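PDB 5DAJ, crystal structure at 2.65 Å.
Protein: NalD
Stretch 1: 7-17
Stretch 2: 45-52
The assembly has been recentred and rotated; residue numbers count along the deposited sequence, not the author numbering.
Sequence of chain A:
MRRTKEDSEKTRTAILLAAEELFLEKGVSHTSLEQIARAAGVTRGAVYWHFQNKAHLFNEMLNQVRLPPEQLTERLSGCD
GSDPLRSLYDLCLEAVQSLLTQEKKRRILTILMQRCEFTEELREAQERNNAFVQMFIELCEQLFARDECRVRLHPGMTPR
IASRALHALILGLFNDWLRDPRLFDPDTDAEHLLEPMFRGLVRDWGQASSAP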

# COMPACT_ATOMS: atom_id res chain seq x y z
N ASP A 7 -30.60 0.71 -22.66
CA ASP A 7 -31.06 2.01 -22.12
C ASP A 7 -30.42 2.38 -20.78
O ASP A 7 -29.84 3.45 -20.65
CB ASP A 7 -32.58 2.01 -21.96
N SER A 8 -30.51 1.46 -19.82
CA SER A 8 -30.02 1.69 -18.45
C SER A 8 -28.52 1.42 -18.26
O SER A 8 -27.87 2.05 -17.43
CB SER A 8 -30.82 0.83 -17.47
OG SER A 8 -30.38 -0.52 -17.46
N GLU A 9 -27.96 0.47 -19.02
CA GLU A 9 -26.51 0.19 -18.99
C GLU A 9 -25.68 1.43 -19.38
O GLU A 9 -24.54 1.58 -18.94
CB GLU A 9 -26.15 -1.00 -19.89
CG GLU A 9 -24.76 -1.59 -19.67
N LYS A 10 -26.25 2.27 -20.24
CA LYS A 10 -25.66 3.57 -20.60
C LYS A 10 -25.68 4.56 -19.43
O LYS A 10 -24.71 5.30 -19.22
CB LYS A 10 -26.43 4.16 -21.79
N THR A 11 -26.79 4.56 -18.70
CA THR A 11 -26.93 5.36 -17.47
C THR A 11 -25.97 4.90 -16.37
O THR A 11 -25.38 5.73 -15.67
CB THR A 11 -28.37 5.29 -16.91
OG1 THR A 11 -29.32 5.53 -17.96
CG2 THR A 11 -28.58 6.32 -15.82
N ARG A 12 -25.80 3.58 -16.24
CA ARG A 12 -24.84 3.01 -15.28
C ARG A 12 -23.40 3.48 -15.54
O ARG A 12 -22.69 3.89 -14.62
CB ARG A 12 -24.88 1.47 -15.31
CG ARG A 12 -25.88 0.85 -14.37
CD ARG A 12 -26.00 -0.65 -14.56
NE ARG A 12 -24.70 -1.31 -14.33
CZ ARG A 12 -24.21 -1.66 -13.13
NH1 ARG A 12 -24.91 -1.46 -12.00
NH2 ARG A 12 -23.01 -2.24 -13.05
N THR A 13 -22.97 3.36 -16.80
CA THR A 13 -21.61 3.76 -17.20
C THR A 13 -21.38 5.25 -16.93
O THR A 13 -20.31 5.64 -16.43
CB THR A 13 -21.34 3.48 -18.69
OG1 THR A 13 -21.70 2.12 -18.99
CG2 THR A 13 -19.87 3.68 -19.02
N ALA A 14 -22.37 6.07 -17.29
CA ALA A 14 -22.31 7.53 -17.09
C ALA A 14 -22.08 7.88 -15.63
O ALA A 14 -21.21 8.69 -15.31
CB ALA A 14 -23.59 8.17 -17.57
N ILE A 15 -22.84 7.23 -14.76
CA ILE A 15 -22.71 7.38 -13.31
C ILE A 15 -21.30 6.99 -12.81
O ILE A 15 -20.70 7.72 -12.01
CB ILE A 15 -23.79 6.57 -12.54
CG1 ILE A 15 -25.17 7.22 -12.74
CG2 ILE A 15 -23.48 6.49 -11.05
CD1 ILE A 15 -26.34 6.37 -12.27
N LEU A 16 -20.80 5.84 -13.27
CA LEU A 16 -19.48 5.34 -12.85
C LEU A 16 -18.34 6.25 -13.30
O LEU A 16 -17.37 6.45 -12.56
CB LEU A 16 -19.23 3.90 -13.32
CG LEU A 16 -20.11 2.84 -12.65
CD1 LEU A 16 -19.91 1.48 -13.32
CD2 LEU A 16 -19.82 2.72 -11.15
N LEU A 17 -18.45 6.75 -14.52
CA LEU A 17 -17.46 7.70 -15.04
C LEU A 17 -17.42 8.99 -14.23
O LEU A 17 -16.34 9.50 -13.90
CB LEU A 17 -17.73 8.02 -16.51
CG LEU A 17 -17.19 7.01 -17.54
CD1 LEU A 17 -17.69 7.37 -18.92
CD2 LEU A 17 -15.67 6.94 -17.53
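Stretch 2 (45-52) GAVYWHFQ

Stretch 1 is helical, as the regular i to i+4 backbone hydrogen bonds attest, from R12 N to S8 O (2.8 Å) through L17 N to T13 O (2.9 Å). Stretch 2 is helical from G45 to F51; W49 N to G45 O (2.8 Å) and F51 N to V47 O (2.9 Å) belong to the same pattern. Q52, with phi/psi of 65/-62, is the first residue to leave helical conformation, although its N still bonds to Y48 O at 2.8 Å. The two axes approach to 10.6 Å, and their N-to-C directions make an angle of 103° (signed crossing angle -103°), so the second helix lies across the first rather than along it. Contact is consequently local: the shortest CA-CA separations in the register are R12 CA to H50 CA, 6.9 Å, and I15 CA to V47 CA, 7.1 Å.

At this crossing the side chains interlock reciprocally. I15 (chi1 m, chi2 t) enters a hole formed by A46, V47, H50 and F51, with I15 CD1 3.9 Å from V47 CG2 and I15 CG2 3.5 Å from F51 CE2. H50 (chi1 m) fills the converse hole among S8, T11, R12 and I15; S8 CB lies 3.8 Å from H50 CE1. R12 CG stands over a face of the imidazole, 4.2 Å from the ring centroid and 28° off the normal, the geometry of a CH-pi contact.

F51 has the largest area covered by stretch 1, 98 Å². Its CZ approaches L16 CG at 3.7 Å and lies over one face of the R12 guanidinium, whose NH1 is 3.4 Å from F51 CE1. No hydrogen bond links the stretches: even R12 NH1 and H50 O remain 3.8 Å apart. The 421 Å² of buried surface therefore rests on packing.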

# COMPACT_ATOMS: atom_id res chain seq x y z
N GLY A 45 -32.23 9.75 -7.30
CA GLY A 45 -32.96 8.48 -7.26
C GLY A 45 -32.41 7.41 -8.17
O GLY A 45 -32.36 6.23 -7.79
N ALA A 46 -32.00 7.80 -9.37
CA ALA A 46 -31.41 6.86 -10.35
C ALA A 46 -30.11 6.22 -9.86
O ALA A 46 -29.85 5.03 -10.10
CB ALA A 46 -31.18 7.55 -11.68
N VAL A 47 -29.28 7.01 -9.18
CA VAL A 47 -28.00 6.51 -8.62
C VAL A 47 -28.28 5.47 -7.54
O VAL A 47 -27.78 4.34 -7.61
CB VAL A 47 -27.16 7.65 -8.01
CG1 VAL A 47 -25.96 7.09 -7.25
CG2 VAL A 47 -26.68 8.60 -9.10
N TYR A 48 -29.09 5.87 -6.56
CA TYR A 48 -29.58 4.95 -5.53
C TYR A 48 -30.26 3.69 -6.12
O TYR A 48 -30.05 2.58 -5.63
CB TYR A 48 -30.52 5.69 -4.57
CG TYR A 48 -29.80 6.41 -3.44
CD1 TYR A 48 -29.36 5.72 -2.32
CD2 TYR A 48 -29.60 7.79 -3.49
CE1 TYR A 48 -28.73 6.37 -1.28
CE2 TYR A 48 -28.97 8.46 -2.45
CZ TYR A 48 -28.54 7.75 -1.34
OH TYR A 48 -27.94 8.42 -0.30
N TRP A 49 -30.97 3.88 -7.21
CA TRP A 49 -31.65 2.82 -7.92
C TRP A 49 -30.72 1.78 -8.53
O TRP A 49 -30.95 0.60 -8.42
CB TRP A 49 -32.50 3.46 -9.00
CG TRP A 49 -33.37 2.53 -9.70
CD1 TRP A 49 -33.24 2.13 -10.96
CD2 TRP A 49 -34.52 1.89 -9.19
NE1 TRP A 49 -34.22 1.26 -11.28
CE2 TRP A 49 -35.02 1.09 -10.20
CE3 TRP A 49 -35.17 1.89 -7.96
CZ2 TRP A 49 -36.14 0.32 -10.04
CZ3 TRP A 49 -36.27 1.13 -7.81
CH2 TRP A 49 -36.74 0.35 -8.83
N HIS A 50 -29.67 2.23 -9.17
CA HIS A 50 -28.67 1.36 -9.81
C HIS A 50 -27.61 0.78 -8.89
O HIS A 50 -27.10 -0.32 -9.14
CB HIS A 50 -27.97 2.11 -10.96
CG HIS A 50 -28.87 2.33 -12.13
ND1 HIS A 50 -29.43 1.28 -12.82
CD2 HIS A 50 -29.34 3.46 -12.70
CE1 HIS A 50 -30.18 1.75 -13.80
NE2 HIS A 50 -30.15 3.07 -13.75
N PHE A 51 -27.24 1.53 -7.85
CA PHE A 51 -26.09 1.17 -7.01
C PHE A 51 -26.34 1.06 -5.52
O PHE A 51 -25.43 0.69 -4.79
CB PHE A 51 -24.94 2.16 -7.28
CG PHE A 51 -24.42 2.09 -8.69
CD1 PHE A 51 -23.65 1.01 -9.11
CD2 PHE A 51 -24.72 3.10 -9.60
CE1 PHE A 51 -23.16 0.94 -10.40
CE2 PHE A 51 -24.24 3.03 -10.90
CZ PHE A 51 -23.46 1.95 -11.30
N GLN A 52 -27.56 1.37 -5.06
CA GLN A 52 -27.98 1.22 -3.65
C GLN A 52 -27.26 2.12 -2.65
O GLN A 52 -27.89 2.96 -2.00
CB GLN A 52 -27.91 -0.22 -3.19
CG GLN A 52 -28.89 -1.14 -3.90
CD GLN A 52 -28.28 -1.82 -5.10
OE1 GLN A 52 -27.40 -2.69 -4.97
NE2 GLN A 52 -28.72 -1.42 -6.30